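Local coordinates for kinase-associated protein B (Bacillus cereus, PDB 1Y71), which is of unknown function but probably associates with a sensor kinase and may influence its signalling, at residues L95-A98 with L99-M103; S111-A114 with E115-E119. All blocks are in the same frame, centred on the assembly; numbering follows the deposited sequence.

Interaction 1 (L95-A98 with L99-M103)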
# COMPACT_ATOMS: atom_id res chain seq x y z
N LEU B 95 -3.70 6.76 -7.23
CA LEU B 95 -3.89 7.17 -8.62
C LEU B 95 -4.88 8.31 -8.72
O LEU B 95 -4.65 9.31 -9.46
CB LEU B 95 -4.33 5.98 -9.48
CG LEU B 95 -4.67 6.18 -10.98
CD1 LEU B 95 -3.45 6.79 -11.71
CD2 LEU B 95 -5.12 4.83 -11.67
N LYS B 96 -5.99 8.16 -7.99
CA LYS B 96 -7.00 9.23 -7.92
C LYS B 96 -6.36 10.54 -7.42
O LYS B 96 -6.54 11.61 -8.03
CB LYS B 96 -8.19 8.79 -7.04
CG LYS B 96 -9.41 9.71 -7.15
CD LYS B 96 -10.55 9.26 -6.17
CE LYS B 96 -11.72 10.32 -6.11
NZ LYS B 96 -11.24 11.65 -5.55
N LEU B 97 -5.62 10.44 -6.32
CA LEU B 97 -4.90 11.60 -5.76
C LEU B 97 -3.88 12.20 -6.71
O LEU B 97 -3.92 13.41 -6.99
CB LEU B 97 -4.23 11.23 -4.44
CG LEU B 97 -3.44 12.34 -3.72
CD1 LEU B 97 -4.39 13.45 -3.21
CD2 LEU B 97 -2.60 11.80 -2.56
N ALA B 98 -2.97 11.37 -7.22
CA ALA B 98 -1.94 11.82 -8.16
C ALA B 98 -2.55 12.60 -9.36
O ALA B 98 -2.06 13.66 -9.78
CB ALA B 98 -1.14 10.61 -8.67
N LEU B 99 -3.65 12.09 -9.87
CA LEU B 99 -4.34 12.69 -10.98
C LEU B 99 -4.97 14.04 -10.61
O LEU B 99 -4.86 15.02 -11.38
CB LEU B 99 -5.41 11.73 -11.48
CG LEU B 99 -5.95 11.99 -12.87
CD1 LEU B 99 -4.83 11.86 -13.87
CD2 LEU B 99 -7.10 10.94 -13.16
N GLU B 100 -5.62 14.09 -9.46
CA GLU B 100 -6.24 15.35 -9.01
C GLU B 100 -5.16 16.42 -8.80
O GLU B 100 -5.33 17.59 -9.22
CB GLU B 100 -7.13 15.16 -7.78
CG GLU B 100 -8.47 14.52 -8.17
CD GLU B 100 -9.15 13.76 -7.05
OE1 GLU B 100 -8.63 13.75 -5.89
OE2 GLU B 100 -10.23 13.17 -7.32
N THR B 101 -4.03 16.00 -8.22
CA THR B 101 -2.88 16.88 -8.02
C THR B 101 -2.36 17.48 -9.33
O THR B 101 -2.17 18.72 -9.43
CB THR B 101 -1.74 16.16 -7.22
OG1 THR B 101 -2.24 15.86 -5.93
CG2 THR B 101 -0.45 16.98 -7.07
N GLN B 102 -2.18 16.63 -10.33
CA GLN B 102 -1.71 17.08 -11.62
C GLN B 102 -2.70 18.03 -12.29
O GLN B 102 -2.31 19.06 -12.87
CB GLN B 102 -1.46 15.90 -12.55
CG GLN B 102 -0.81 16.31 -13.89
CD GLN B 102 -0.50 15.12 -14.75
OE1 GLN B 102 -0.97 14.01 -14.47
NE2 GLN B 102 0.32 15.31 -15.75
N MSE B 103 -3.98 17.68 -12.23
CA MSE B 103 -5.02 18.55 -12.75
C MSE B 103 -5.04 19.90 -12.08
O MSE B 103 -5.09 20.92 -12.78
CB MSE B 103 -6.38 17.87 -12.70
CG MSE B 103 -6.49 16.74 -13.71
SE MSE B 103 -8.27 15.93 -13.81
CE MSE B 103 -8.41 15.14 -12.09

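Interaction 2 (S111-A114 with E115-E119)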
# COMPACT_ATOMS: atom_id res chain seq x y z
N SER B 111 -1.82 28.45 -20.69
CA SER B 111 -1.18 27.96 -21.93
C SER B 111 -2.04 26.94 -22.71
O SER B 111 -2.87 26.25 -22.13
CB SER B 111 0.18 27.33 -21.60
OG SER B 111 0.04 26.13 -20.83
N PRO B 112 -1.81 26.83 -24.03
CA PRO B 112 -2.35 25.70 -24.81
C PRO B 112 -1.96 24.31 -24.27
O PRO B 112 -2.76 23.38 -24.39
CB PRO B 112 -1.76 25.93 -26.20
CG PRO B 112 -1.61 27.44 -26.28
CD PRO B 112 -1.10 27.79 -24.91
N PHE B 113 -0.76 24.18 -23.68
CA PHE B 113 -0.29 22.88 -23.18
C PHE B 113 -1.13 22.44 -21.99
O PHE B 113 -1.56 21.29 -21.91
CB PHE B 113 1.22 22.89 -22.82
CG PHE B 113 1.68 21.62 -22.10
CD1 PHE B 113 2.03 20.48 -22.82
CD2 PHE B 113 1.75 21.58 -20.71
CE1 PHE B 113 2.44 19.29 -22.15
CE2 PHE B 113 2.15 20.42 -20.03
CZ PHE B 113 2.50 19.28 -20.75
N ALA B 114 -1.36 23.38 -21.07
CA ALA B 114 -2.28 23.16 -19.95
C ALA B 114 -3.68 22.76 -20.42
O ALA B 114 -4.23 21.79 -19.90
CB ALA B 114 -2.34 24.39 -19.08
N GLU B 115 -4.24 23.48 -21.41
CA GLU B 115 -5.58 23.18 -21.93
C GLU B 115 -5.68 21.73 -22.39
O GLU B 115 -6.57 20.98 -21.98
CB GLU B 115 -6.01 24.11 -23.09
CG GLU B 115 -7.55 24.04 -23.35
CD GLU B 115 -7.97 24.36 -24.79
OE1 GLU B 115 -7.20 25.00 -25.55
OE2 GLU B 115 -9.10 23.98 -25.18
N ARG B 116 -4.74 21.36 -23.25
CA ARG B 116 -4.68 20.09 -23.90
C ARG B 116 -4.43 18.98 -22.86
O ARG B 116 -5.09 17.94 -22.91
CB ARG B 116 -3.56 20.13 -24.96
CG ARG B 116 -3.81 19.27 -26.21
CD ARG B 116 -5.13 19.63 -26.90
NE ARG B 116 -5.56 18.61 -27.87
CZ ARG B 116 -6.68 18.70 -28.61
NH1 ARG B 116 -7.49 19.75 -28.49
NH2 ARG B 116 -6.98 17.73 -29.47
N SER B 117 -3.53 19.24 -21.90
CA SER B 117 -3.26 18.31 -20.80
C SER B 117 -4.48 18.07 -19.94
O SER B 117 -4.78 16.93 -19.60
CB SER B 117 -2.14 18.82 -19.90
OG SER B 117 -0.91 18.93 -20.58
N LEU B 118 -5.18 19.14 -19.54
CA LEU B 118 -6.35 19.01 -18.68
C LEU B 118 -7.44 18.16 -19.35
O LEU B 118 -8.01 17.24 -18.73
CB LEU B 118 -6.86 20.39 -18.18
CG LEU B 118 -7.97 20.36 -17.11
CD1 LEU B 118 -7.45 19.79 -15.82
CD2 LEU B 118 -8.60 21.73 -16.83
N GLU B 119 -7.69 18.40 -20.64
CA GLU B 119 -8.60 17.57 -21.45
C GLU B 119 -8.24 16.09 -21.35
O GLU B 119 -9.07 15.21 -21.08
CB GLU B 119 -8.47 17.94 -22.93
CG GLU B 119 -8.61 19.42 -23.31
CD GLU B 119 -8.96 19.61 -24.81
OE1 GLU B 119 -9.79 18.82 -25.32
OE2 GLU B 119 -8.43 20.55 -25.47

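Interaction 1 (L95-A98 with L99-M103)
Lys96 and Glu100 face each other one turn apart on helix 91-104, an i to i+4 salt bridge laid over the regular bonding of an alpha helix. NZ of Lys96 comes within 2.5 Å of OE2 of Glu100 and meets it on the syn lone pair, the side on which the other carboxylate oxygen lies. The lysine chain runs straight as far as CE and then turns at its last torsion (chi4 -64°), which swings the ammonium group round to the carboxylate; the two side chains cross at a slant. Lys125 of helix 112-127 offers the same oxygen a second, long and weak ion pair, so the positive charges around it probably favour the ionised form of Glu100.

Beneath this bridge the backbone polar groups are satisfied in the i+4 pattern. The carbonyl O of Leu95 accepts from N of Leu99 at 3.0 Å, and Lys96 O from Glu100 N at the same distance. Gln102 N bonds to Ala98 O, while the amide end of the Gln102 side chain turns to a loop, donating through NE2 to Pro46 O and making a weak bond with His45. Among these backbone bonds the one to Leu97 O is the straightest: Thr101 N approaches it at 2.9 Å with an N-H...O angle of 168°, and OG1 of Thr101 lies 3.2 Å from that same Leu97 oxygen.

Interaction 2 (S111-A114 with E115-E119)
Ser117 lays its hydroxyl over the ring of Phe113, one turn earlier in the chain. OG stands 3.4 Å above the ring plane and over its centre, with CE2 and CZ its nearest ring atoms, so one face of the ring meets a hydroxyl oxygen. Phe113 carries CG opposite its own amide nitrogen (chi1 171°), which turns the ring toward the following turn, where one face comes to lie against the serine hydroxyl.

The hydroxyl's proton is spent on the backbone: Ser117 OG donates to Phe113 O at 2.8 Å, from a position well above the carbonyl plane. Ser117 N reaches the same oxygen, also at 2.8 Å, from the opposite face, and the two donors thus grip the carbonyl from both sides. Rotation about chi1 to -63°, with OG beside the serine's own nitrogen, makes this double hold possible.

All of this occupies the first turns of helix 112-127, whose N-cap is Ser111. There OG accepts from Ala114 N at 3.1 Å and is also hydrogen-bonded to Asp109 in the preceding loop, while Ser111 O takes the first i+4 bond, from Glu115 N. Phe106 packs on both Ala114 and Ser117. Arg116 bends at its second torsion (chi2 56°), and its guanidinium NH1 meets OE2 of Glu119 at 3.3 Å in a salt bridge whose hydrogen bond is weak.

How the interactions relate
The two interactions come in series along the chain: interaction 1 within helix 91-104, interaction 2 at the N-cap and first turns of helix 112-127, which follows next after a short loop. Their centres lie about 15 Å apart, yet they touch where Met103 CB packs against Leu118 CD1 at 3.8 Å. Interaction 1 sits about 10 Å from the centre of the chain and interaction 2 about 20 Å, so the pair leads outward from the body that holds the antiparallel sheet. Farther along helix 112-127, Leu121 receives Leu99, Gln102 and Met103, joining the two helices into one C-terminal helical unit.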